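Local coordinates for putative tryptophan halogenase (Xanthomonas campestris pv. campestris, PDB 6Y1W), which is a flavin-dependent halogenase, seen here without its flavin cofactor, and probably uses FAD to halogenate an organic substrate, at residues Arg144-Leu154 with Thr485-Phe495; Arg265-Arg276 with Gln301-Gly309. All coordinates share one frame; numbering follows the deposited sequence.

Contact 1 of 2, residues Arg144-Leu154 with Thr485-Phe495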
loop_
_atom_site.group_PDB
_atom_site.type_symbol
_atom_site.label_atom_id
_atom_site.label_comp_id
_atom_site.label_asym_id
_atom_site.label_seq_id
_atom_site.Cartn_x
_atom_site.Cartn_y
_atom_site.Cartn_z
ATOM N N ARG A 144 23.577 -13.822 -1.333
ATOM C CA ARG A 144 24.974 -14.227 -1.263
ATOM C C ARG A 144 25.403 -14.479 0.186
ATOM O O ARG A 144 26.224 -15.367 0.446
ATOM C CB ARG A 144 25.855 -13.167 -1.910
ATOM C CG ARG A 144 25.707 -13.118 -3.441
ATOM C CD ARG A 144 26.347 -14.330 -4.108
ATOM N NE ARG A 144 27.804 -14.258 -3.874
ATOM C CZ ARG A 144 28.567 -15.247 -3.411
ATOM N NH1 ARG A 144 28.057 -16.440 -3.132
ATOM N NH2 ARG A 144 29.886 -15.043 -3.237
ATOM N N ALA A 145 24.846 -13.723 1.144
ATOM C CA ALA A 145 25.169 -13.983 2.545
ATOM C C ALA A 145 24.619 -15.332 3.000
ATOM O O ALA A 145 25.192 -15.987 3.889
ATOM C CB ALA A 145 24.628 -12.855 3.423
ATOM N N ALA A 146 23.507 -15.762 2.409
ATOM C CA ALA A 146 23.018 -17.109 2.682
ATOM C C ALA A 146 23.985 -18.141 2.137
ATOM O O ALA A 146 24.286 -19.125 2.810
ATOM C CB ALA A 146 21.617 -17.305 2.068
ATOM N N GLN A 147 24.492 -17.921 0.923
ATOM C CA GLN A 147 25.391 -18.901 0.329
ATOM C C GLN A 147 26.691 -19.016 1.096
ATOM O O GLN A 147 27.254 -20.115 1.170
ATOM C CB GLN A 147 25.698 -18.531 -1.117
ATOM C CG GLN A 147 24.440 -18.701 -1.952
ATOM C CD GLN A 147 24.688 -18.374 -3.425
ATOM O OE1 GLN A 147 25.417 -17.449 -3.762
ATOM N NE2 GLN A 147 24.032 -19.130 -4.309
ATOM N N GLU A 148 27.213 -17.904 1.600
ATOM C CA GLU A 148 28.545 -17.904 2.200
ATOM C C GLU A 148 28.521 -17.962 3.716
ATOM O O GLU A 148 29.598 -18.000 4.327
ATOM C CB GLU A 148 29.331 -16.657 1.772
ATOM C CG GLU A 148 29.490 -16.495 0.252
ATOM C CD GLU A 148 30.190 -17.655 -0.392
ATOM O OE1 GLU A 148 30.998 -18.329 0.306
ATOM O OE2 GLU A 148 29.942 -17.908 -1.604
ATOM N N GLY A 149 27.345 -17.908 4.341
ATOM C CA GLY A 149 27.276 -18.043 5.797
ATOM C C GLY A 149 27.835 -16.866 6.567
ATOM O O GLY A 149 28.485 -17.053 7.616
ATOM N N ARG A 150 27.591 -15.657 6.082
ATOM C CA ARG A 150 28.114 -14.425 6.662
ATOM C C ARG A 150 26.986 -13.513 7.130
ATOM O O ARG A 150 25.893 -13.496 6.546
ATOM C CB ARG A 150 28.973 -13.676 5.627
ATOM C CG ARG A 150 30.185 -14.468 5.175
ATOM C CD ARG A 150 31.054 -13.636 4.260
ATOM N NE ARG A 150 32.262 -14.357 3.872
ATOM C CZ ARG A 150 33.416 -14.307 4.530
ATOM N NH1 ARG A 150 33.534 -13.571 5.627
ATOM N NH2 ARG A 150 34.454 -15.010 4.087
ATOM N N PHE A 151 27.251 -12.730 8.187
ATOM C CA PHE A 151 26.260 -11.765 8.657
ATOM C C PHE A 151 26.930 -10.711 9.520
ATOM O O PHE A 151 27.717 -11.050 10.420
ATOM C CB PHE A 151 25.125 -12.401 9.490
ATOM C CG PHE A 151 24.099 -11.380 9.929
ATOM C CD1 PHE A 151 23.060 -11.033 9.072
ATOM C CD2 PHE A 151 24.244 -10.676 11.125
ATOM C CE1 PHE A 151 22.163 -10.046 9.426
ATOM C CE2 PHE A 151 23.355 -9.675 11.484
ATOM C CZ PHE A 151 22.309 -9.351 10.614
ATOM N N ALA A 152 26.552 -9.455 9.290
ATOM C CA ALA A 152 26.646 -8.376 10.279
ATOM C C ALA A 152 25.641 -7.303 9.878
ATOM O O ALA A 152 25.175 -7.289 8.747
ATOM C CB ALA A 152 28.085 -7.816 10.350
ATOM N N HIS A 153 25.278 -6.412 10.818
ATOM C CA HIS A 153 24.416 -5.297 10.440
ATOM C C HIS A 153 25.176 -4.346 9.525
ATOM O O HIS A 153 26.387 -4.172 9.657
ATOM C CB HIS A 153 23.932 -4.486 11.651
ATOM C CG HIS A 153 23.249 -5.300 12.693
ATOM N ND1 HIS A 153 23.934 -5.912 13.720
ATOM C CD2 HIS A 153 21.947 -5.613 12.867
ATOM C CE1 HIS A 153 23.079 -6.559 14.493
ATOM N NE2 HIS A 153 21.865 -6.403 13.991
ATOM N N LEU A 154 24.446 -3.711 8.623
ATOM C CA LEU A 154 25.052 -2.674 7.793
ATOM C C LEU A 154 24.399 -1.327 8.054
ATOM O O LEU A 154 23.235 -1.269 8.460
ATOM C CB LEU A 154 24.933 -3.025 6.306
ATOM C CG LEU A 154 25.896 -4.115 5.838
ATOM C CD1 LEU A 154 25.612 -4.528 4.380
ATOM C CD2 LEU A 154 27.334 -3.608 6.010
ATOM N N THR A 485 30.638 -5.713 -0.703
ATOM C CA THR A 485 29.925 -5.621 0.565
ATOM C C THR A 485 29.982 -6.950 1.306
ATOM O O THR A 485 30.247 -6.985 2.517
ATOM C CB THR A 485 28.490 -5.171 0.308
ATOM O OG1 THR A 485 28.510 -3.908 -0.383
ATOM C CG2 THR A 485 27.717 -4.977 1.622
ATOM N N LEU A 486 29.804 -8.056 0.574
ATOM C CA LEU A 486 29.835 -9.379 1.184
ATOM C C LEU A 486 31.187 -9.654 1.819
ATOM O O LEU A 486 31.265 -10.268 2.891
ATOM C CB LEU A 486 29.528 -10.424 0.121
ATOM C CG LEU A 486 29.510 -11.898 0.504
ATOM C CD1 LEU A 486 28.263 -12.238 1.361
ATOM C CD2 LEU A 486 29.532 -12.739 -0.739
ATOM N N ALA A 487 32.273 -9.211 1.163
ATOM C CA ALA A 487 33.616 -9.469 1.688
ATOM C C ALA A 487 33.878 -8.771 3.022
ATOM O O ALA A 487 34.832 -9.133 3.716
ATOM C CB ALA A 487 34.673 -9.023 0.671
ATOM N N ARG A 488 33.087 -7.768 3.375
ATOM C CA ARG A 488 33.196 -7.057 4.643
ATOM C C ARG A 488 32.373 -7.692 5.760
ATOM O O ARG A 488 32.454 -7.232 6.905
ATOM C CB ARG A 488 32.761 -5.606 4.489
ATOM C CG ARG A 488 33.541 -4.829 3.459
ATOM C CD ARG A 488 32.779 -3.572 3.063
ATOM N NE ARG A 488 32.001 -3.039 4.172
ATOM C CZ ARG A 488 30.954 -2.231 4.040
ATOM N NH1 ARG A 488 30.319 -1.794 5.122
ATOM N NH2 ARG A 488 30.534 -1.872 2.831
ATOM N N LEU A 489 31.618 -8.741 5.465
ATOM C CA LEU A 489 30.788 -9.352 6.504
ATOM C C LEU A 489 31.507 -10.547 7.125
ATOM O O LEU A 489 32.124 -11.338 6.403
ATOM C CB LEU A 489 29.447 -9.814 5.906
ATOM C CG LEU A 489 28.626 -8.729 5.214
ATOM C CD1 LEU A 489 27.433 -9.454 4.608
ATOM C CD2 LEU A 489 28.201 -7.677 6.188
ATOM N N PRO A 490 31.501 -10.714 8.453
ATOM C CA PRO A 490 32.219 -11.844 9.074
ATOM C C PRO A 490 31.423 -13.130 8.991
ATOM O O PRO A 490 30.199 -13.090 8.745
ATOM C CB PRO A 490 32.365 -11.407 10.537
ATOM C CG PRO A 490 31.101 -10.600 10.777
ATOM C CD PRO A 490 30.875 -9.842 9.460
ATOM N N PRO A 491 32.060 -14.265 9.251
ATOM C CA PRO A 491 31.308 -15.515 9.448
ATOM C C PRO A 491 30.239 -15.352 10.531
ATOM O O PRO A 491 30.450 -14.685 11.546
ATOM C CB PRO A 491 32.390 -16.524 9.867
ATOM C CG PRO A 491 33.690 -15.917 9.350
ATOM C CD PRO A 491 33.518 -14.441 9.450
ATOM N N HIS A 492 29.068 -15.968 10.285
ATOM C CA HIS A 492 27.916 -15.871 11.194
ATOM C C HIS A 492 28.309 -16.163 12.641
ATOM O O HIS A 492 27.900 -15.458 13.571
ATOM C CB HIS A 492 26.860 -16.879 10.725
ATOM C CG HIS A 492 25.507 -16.728 11.363
ATOM N ND1 HIS A 492 24.540 -17.704 11.237
ATOM C CD2 HIS A 492 24.940 -15.717 12.062
ATOM C CE1 HIS A 492 23.447 -17.316 11.880
ATOM N NE2 HIS A 492 23.652 -16.105 12.365
ATOM N N ALA A 493 29.048 -17.238 12.839
ATOM C CA ALA A 493 29.407 -17.669 14.185
ATOM C C ALA A 493 30.269 -16.632 14.880
ATOM O O ALA A 493 30.120 -16.410 16.083
ATOM C CB ALA A 493 30.156 -18.999 14.131
ATOM N N GLU A 494 31.177 -15.984 14.139
ATOM C CA GLU A 494 31.997 -14.950 14.757
ATOM C C GLU A 494 31.146 -13.759 15.172
ATOM O O GLU A 494 31.335 -13.189 16.258
ATOM C CB GLU A 494 33.105 -14.518 13.796
ATOM C CG GLU A 494 34.276 -15.470 13.831
ATOM C CD GLU A 494 35.272 -15.211 12.728
ATOM O OE1 GLU A 494 35.917 -16.193 12.282
ATOM O OE2 GLU A 494 35.411 -14.027 12.328
ATOM N N PHE A 495 30.180 -13.380 14.337
ATOM C CA PHE A 495 29.327 -12.271 14.708
ATOM C C PHE A 495 28.474 -12.614 15.928
ATOM O O PHE A 495 28.353 -11.804 16.848
ATOM C CB PHE A 495 28.452 -11.847 13.516
ATOM C CG PHE A 495 27.754 -10.562 13.770
ATOM C CD1 PHE A 495 28.456 -9.352 13.687
ATOM C CD2 PHE A 495 26.432 -10.542 14.172
ATOM C CE1 PHE A 495 27.815 -8.141 13.983
ATOM C CE2 PHE A 495 25.797 -9.349 14.472
ATOM C CZ PHE A 495 26.486 -8.135 14.378
#

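Contact 2 of 2, residues Arg265-Arg276 with Gln301-Gly309. With BUD ((2S,3S)-butane-2,3-diol), chain I; BUD ((2S,3S)-butane-2,3-diol), chain J.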
loop_
_atom_site.group_PDB
_atom_site.type_symbol
_atom_site.label_atom_id
_atom_site.label_comp_id
_atom_site.label_asym_id
_atom_site.label_seq_id
_atom_site.Cartn_x
_atom_site.Cartn_y
_atom_site.Cartn_z
ATOM N N ARG A 265 16.289 -23.979 5.870
ATOM C CA ARG A 265 16.226 -24.886 4.727
ATOM C C ARG A 265 14.825 -25.457 4.604
ATOM O O ARG A 265 14.241 -25.887 5.600
ATOM C CB ARG A 265 17.265 -26.002 4.856
ATOM C CG ARG A 265 17.472 -26.788 3.551
ATOM C CD ARG A 265 18.642 -27.754 3.724
ATOM N NE ARG A 265 18.231 -28.942 4.463
ATOM C CZ ARG A 265 19.075 -29.818 4.996
ATOM N NH1 ARG A 265 20.391 -29.615 4.869
ATOM N NH2 ARG A 265 18.598 -30.891 5.631
ATOM N N ALA A 266 14.287 -25.447 3.370
ATOM C CA ALA A 266 12.977 -26.022 3.048
ATOM C C ALA A 266 13.194 -27.041 1.941
ATOM O O ALA A 266 13.279 -26.666 0.764
ATOM C CB ALA A 266 12.003 -24.942 2.586
ATOM N N ARG A 267 13.289 -28.327 2.310
ATOM C CA ARG A 267 13.708 -29.353 1.358
ATOM C C ARG A 267 12.497 -30.197 0.987
ATOM O O ARG A 267 12.028 -30.997 1.808
ATOM C CB ARG A 267 14.802 -30.224 1.956
ATOM C CG ARG A 267 15.232 -31.367 0.975
ATOM C CD ARG A 267 16.329 -32.227 1.630
ATOM N NE ARG A 267 17.584 -31.476 1.583
ATOM C CZ ARG A 267 18.716 -31.906 2.133
ATOM N NH1 ARG A 267 18.729 -33.070 2.792
ATOM N NH2 ARG A 267 19.819 -31.181 2.013
ATOM N N ALA A 268 12.038 -30.066 -0.263
ATOM C CA ALA A 268 10.877 -30.835 -0.703
ATOM C C ALA A 268 11.234 -32.308 -0.882
ATOM O O ALA A 268 12.361 -32.651 -1.226
ATOM C CB ALA A 268 10.343 -30.279 -2.018
ATOM N N ASP A 269 10.247 -33.172 -0.629
ATOM C CA ASP A 269 10.408 -34.611 -0.803
ATOM C C ASP A 269 9.250 -35.106 -1.677
ATOM O O ASP A 269 8.780 -34.362 -2.542
ATOM C CB ASP A 269 10.452 -35.322 0.559
ATOM C CG ASP A 269 11.141 -36.679 0.474
ATOM O OD1 ASP A 269 12.391 -36.706 0.344
ATOM O OD2 ASP A 269 10.410 -37.702 0.493
ATOM N N ARG A 270 8.788 -36.338 -1.478
ATOM C CA ARG A 270 7.788 -36.923 -2.387
ATOM C C ARG A 270 6.383 -36.411 -2.125
ATOM O O ARG A 270 5.582 -36.307 -3.067
ATOM C CB ARG A 270 7.760 -38.454 -2.239
ATOM C CG ARG A 270 9.039 -39.145 -2.664
ATOM C CD ARG A 270 8.924 -40.648 -2.272
ATOM N NE ARG A 270 7.698 -41.246 -2.817
ATOM C CZ ARG A 270 7.544 -41.628 -4.093
ATOM N NH1 ARG A 270 8.529 -41.493 -4.979
ATOM N NH2 ARG A 270 6.382 -42.147 -4.464
ATOM N N ALA A 271 6.041 -36.133 -0.859
ATOM C CA ALA A 271 4.671 -35.779 -0.476
ATOM C C ALA A 271 4.693 -34.783 0.687
ATOM O O ALA A 271 3.794 -34.755 1.548
ATOM C CB ALA A 271 3.849 -37.021 -0.108
ATOM N N GLY A 272 5.687 -33.902 0.663
ATOM C CA GLY A 272 5.830 -32.910 1.717
ATOM C C GLY A 272 7.210 -32.297 1.633
ATOM O O GLY A 272 7.865 -32.366 0.596
ATOM N N TRP A 273 7.638 -31.702 2.749
ATOM C CA TRP A 273 8.914 -31.017 2.750
ATOM C C TRP A 273 9.451 -30.968 4.170
ATOM O O TRP A 273 8.712 -31.160 5.135
ATOM C CB TRP A 273 8.779 -29.608 2.154
ATOM C CG TRP A 273 7.941 -28.662 2.976
ATOM C CD1 TRP A 273 6.596 -28.541 2.933
ATOM C CD2 TRP A 273 8.408 -27.704 3.932
ATOM N NE1 TRP A 273 6.162 -27.592 3.851
ATOM C CE2 TRP A 273 7.270 -27.054 4.459
ATOM C CE3 TRP A 273 9.676 -27.337 4.403
ATOM C CZ2 TRP A 273 7.364 -26.052 5.436
ATOM C CZ3 TRP A 273 9.771 -26.349 5.361
ATOM C CH2 TRP A 273 8.628 -25.713 5.870
ATOM N N MET A 274 10.762 -30.686 4.291
ATOM C CA MET A 274 11.419 -30.719 5.597
ATOM C C MET A 274 12.030 -29.364 5.899
ATOM O O MET A 274 12.650 -28.756 5.029
ATOM C CB MET A 274 12.530 -31.776 5.611
ATOM C CG MET A 274 12.002 -33.221 5.699
ATOM S SD MET A 274 13.362 -34.328 5.191
ATOM C CE MET A 274 13.375 -34.262 3.391
ATOM N N TRP A 275 11.898 -28.901 7.150
ATOM C CA TRP A 275 12.642 -27.720 7.560
ATOM C C TRP A 275 13.902 -28.087 8.336
ATOM O O TRP A 275 13.971 -29.122 9.018
ATOM C CB TRP A 275 11.804 -26.779 8.446
ATOM C CG TRP A 275 11.522 -27.194 9.885
ATOM C CD1 TRP A 275 12.359 -27.045 10.991
ATOM C CD2 TRP A 275 10.289 -27.713 10.390
ATOM N NE1 TRP A 275 11.706 -27.476 12.137
ATOM C CE2 TRP A 275 10.448 -27.913 11.785
ATOM C CE3 TRP A 275 9.069 -28.067 9.789
ATOM C CZ2 TRP A 275 9.420 -28.394 12.594
ATOM C CZ3 TRP A 275 8.060 -28.569 10.592
ATOM C CH2 TRP A 275 8.245 -28.753 11.978
ATOM N N ARG A 276 14.886 -27.195 8.259
ATOM C CA ARG A 276 16.097 -27.273 9.084
ATOM C C ARG A 276 16.431 -25.857 9.504
ATOM O O ARG A 276 16.563 -24.980 8.647
ATOM C CB ARG A 276 17.246 -27.914 8.289
ATOM C CG ARG A 276 18.405 -28.294 9.213
ATOM C CD ARG A 276 19.420 -29.232 8.536
ATOM N NE ARG A 276 20.479 -29.605 9.500
ATOM C CZ ARG A 276 21.583 -28.893 9.714
ATOM N NH1 ARG A 276 21.800 -27.779 9.033
ATOM N NH2 ARG A 276 22.501 -29.305 10.610
ATOM N N GLN A 301 10.672 -42.061 8.451
ATOM C CA GLN A 301 11.847 -42.595 7.761
ATOM C C GLN A 301 12.538 -41.530 6.923
ATOM O O GLN A 301 13.775 -41.436 6.893
ATOM C CB GLN A 301 11.451 -43.759 6.855
ATOM C CG GLN A 301 11.105 -45.042 7.539
ATOM C CD GLN A 301 10.552 -46.063 6.538
ATOM O OE1 GLN A 301 9.440 -46.569 6.698
ATOM N NE2 GLN A 301 11.327 -46.353 5.492
ATOM N N VAL A 302 11.760 -40.758 6.169
ATOM C CA VAL A 302 12.362 -39.707 5.351
ATOM C C VAL A 302 13.078 -38.691 6.235
ATOM O O VAL A 302 14.193 -38.271 5.940
ATOM C CB VAL A 302 11.289 -39.024 4.486
ATOM C CG1 VAL A 302 11.841 -37.768 3.839
ATOM C CG2 VAL A 302 10.775 -39.981 3.435
ATOM N N LEU A 303 12.428 -38.257 7.306
ATOM C CA LEU A 303 13.059 -37.291 8.196
ATOM C C LEU A 303 14.363 -37.851 8.751
ATOM O O LEU A 303 15.408 -37.194 8.695
ATOM C CB LEU A 303 12.104 -36.923 9.315
ATOM C CG LEU A 303 12.677 -35.976 10.352
ATOM C CD1 LEU A 303 13.009 -34.662 9.643
ATOM C CD2 LEU A 303 11.594 -35.794 11.374
ATOM N N GLU A 304 14.316 -39.073 9.288
ATOM C CA GLU A 304 15.527 -39.690 9.836
ATOM C C GLU A 304 16.646 -39.727 8.805
ATOM O O GLU A 304 17.805 -39.407 9.113
ATOM C CB GLU A 304 15.210 -41.114 10.316
ATOM C CG GLU A 304 16.461 -41.892 10.695
ATOM C CD GLU A 304 17.073 -41.375 11.971
ATOM O OE1 GLU A 304 16.326 -40.752 12.758
ATOM O OE2 GLU A 304 18.288 -41.599 12.188
ATOM N N HIS A 305 16.309 -40.075 7.555
ATOM C CA HIS A 305 17.316 -40.180 6.510
ATOM C C HIS A 305 18.011 -38.849 6.255
ATOM O O HIS A 305 19.195 -38.825 5.920
ATOM C CB HIS A 305 16.678 -40.716 5.229
ATOM C CG HIS A 305 17.593 -40.730 4.042
ATOM N ND1 HIS A 305 18.579 -41.684 3.864
ATOM C CD2 HIS A 305 17.646 -39.925 2.951
ATOM C CE1 HIS A 305 19.210 -41.450 2.726
ATOM N NE2 HIS A 305 18.665 -40.388 2.154
ATOM N N ASN A 306 17.313 -37.735 6.468
ATOM C CA ASN A 306 17.882 -36.436 6.173
ATOM C C ASN A 306 18.532 -35.757 7.369
ATOM O O ASN A 306 19.154 -34.710 7.180
ATOM C CB ASN A 306 16.789 -35.496 5.616
ATOM C CG ASN A 306 16.442 -35.820 4.159
ATOM O OD1 ASN A 306 16.992 -35.231 3.243
ATOM N ND2 ASN A 306 15.579 -36.816 3.954
ATOM N N LEU A 307 18.413 -36.319 8.574
ATOM C CA LEU A 307 18.987 -35.687 9.760
ATOM C C LEU A 307 20.504 -35.753 9.715
ATOM O O LEU A 307 21.093 -36.673 9.137
ATOM C CB LEU A 307 18.491 -36.353 11.049
ATOM C CG LEU A 307 16.997 -36.196 11.389
ATOM C CD1 LEU A 307 16.648 -36.871 12.701
ATOM C CD2 LEU A 307 16.620 -34.730 11.468
ATOM N N GLN A 308 21.129 -34.706 10.246
ATOM C CA GLN A 308 22.549 -34.684 10.562
ATOM C C GLN A 308 22.695 -34.505 12.061
ATOM O O GLN A 308 21.983 -33.690 12.666
ATOM C CB GLN A 308 23.274 -33.552 9.860
ATOM C CG GLN A 308 23.256 -33.642 8.345
ATOM C CD GLN A 308 23.657 -32.325 7.729
ATOM O OE1 GLN A 308 22.810 -31.567 7.250
ATOM N NE2 GLN A 308 24.956 -32.023 7.769
ATOM N N GLY A 309 23.589 -35.283 12.656
ATOM C CA GLY A 309 23.817 -35.236 14.082
ATOM C C GLY A 309 22.831 -36.092 14.857
ATOM O O GLY A 309 21.764 -36.484 14.371
HETATM C C1 BUD I . 6.693 -40.013 3.470
HETATM O O1 BUD I . 7.492 -39.905 1.254
HETATM C C2 BUD I . 6.742 -39.197 2.195
HETATM O O2 BUD I . 7.828 -37.253 1.330
HETATM C C3 BUD I . 7.443 -37.872 2.513
HETATM C C4 BUD I . 6.467 -36.936 3.223
HETATM C C1 BUD J . 14.985 -37.538 -3.684
HETATM O O1 BUD J . 12.844 -38.473 -2.957
HETATM C C2 BUD J . 13.606 -37.296 -3.068
HETATM O O2 BUD J . 11.488 -36.410 -3.523
HETATM C C3 BUD J . 12.807 -36.374 -3.975
HETATM C C4 BUD J . 13.300 -34.933 -3.858
HETATM O O HOH W 1 20.141 -32.465 7.748
HETATM O O HOH W 2 20.939 -33.833 4.555
HETATM O O HOH W 3 14.630 -37.996 1.380
HETATM O O HOH W 4 22.068 -31.033 13.039
HETATM O O HOH W 5 19.666 -32.195 10.979
#

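Contact 1 of 2, residues Arg144-Leu154 with Thr485-Phe495
Backbone hydrogen bonds join G149 and F151 to the segment 485-495: H492 N donates to G149 O (2.9 Å) and F151 N to P490 O (3.0 Å). They flank R150 and P491, whose CA atoms lie 4.4 Å apart in a single beta bridge. R150 runs alongside P491, and in one of its two modelled conformers NH1 donates a hydrogen bond to L489 O (2.8 Å).

Aromatic contacts centre on F495. F151 turns its edge to the F495 ring in an offset edge-to-face pair, planes at 71°, while A152 CA sits over a face of F495, 4.0 Å from the ring centroid, as a CH-pi contact. H153, hydrogen-bonded to E77, brings ND1 to 3.4 Å from F495 CZ.

In the apolar packing, L486 CD1 meets A145 CB, L489 CD2 touches A152 CB and L154 CD2, and L154 CD1 meets T485 CG2 tightly. Separately, L486 CD2 lies over one face of the R144 guanidinium, whose NH1 is salt-bridged to E148 OE2.

H492 ND1 is hydrogen-bonded to P260 O and its NE2 to F88 N; its side chain is about 7 Å from that of K89, the predicted active-site lysine. The contact thus joins helix 141-148 to the turn between helices 468-486 and 492-499, beside strand 87-89, whose F88 stacks on F151.

Contact 2 of 2, residues Arg265-Arg276 with Gln301-Gly309
R267 carries CG trans to its own backbone N (chi1 178°) and bends at chi3, which carries its guanidinium to N306; the asparagine, with CG beside its backbone N (chi1 -76°), turns its amide to meet it. R267 NH1 donates to N306 OD1 at 2.8 Å, on a lone pair in the carbonyl plane and within the guanidinium plane, although the two flat groups are inclined by 60°. The other end of the amide is also held: ND2 donates to V302 O (2.8 Å), one helical turn back, which fixes the amide's rotation.

M274 crosses N306 at about a right angle, its methyl CE 3.4 Å from N306 ND2; CE also touches V302 CG1, and M274 CG packs on L303 CD1. The same V302 methyl packs at 3.6 Å against D269 CG. A water links D269 OD1 to N306 ND2, while D269 OD2 takes hydrogen bonds from R270 N and from O2 of a bound butanediol (2.8 Å). A271 N donates to that same diol oxygen.

Toward the far end, the guanidinium of R265 is sandwiched between R267 NH2 on one face and R276 CD on the other. Q308 OE1 lies over a face of the R276 guanidinium, and one water accepts from both R276 NE and Q308 N. A further water accepts from R267 NH1 and donates to N306 O.

Of the three arginines on the hairpin of strands 263-268 and 272-278, only R267 bonds N306 directly; R265 and R276 lie by Q308. Nearby carbonyls such as N306 O would probably favour the charge of R267 and R265, and E95, salt-bridged to R267 NE, probably offsets part of it. The contact combines an apolar patch of M274, V302 and L303 with a polar, partly water-mediated edge, beside two butanediol sites that share D269 and R270.

Overall arrangement
After the N-terminal Rossmann-type strand and helix with the predicted FAD-binding glycines, the chain reaches helix 141-148 and the loop after it, which form one side of contact 1. It then runs through strands 263-268 and 272-278 and on to helix 296-306, where contact 2 closes a short loop of 24 intervening residues. Only at the end of helix 468-486 does contact 1 close its own loop, spanning 330 residues, so contact 2 is nested inside it. Their centres lie 26 Å apart and their nearest atoms about 9 Å, without touching. Contact 1 ties the C-terminal helices to an early helix; contact 2 packs a helix on the seven-stranded mixed sheet.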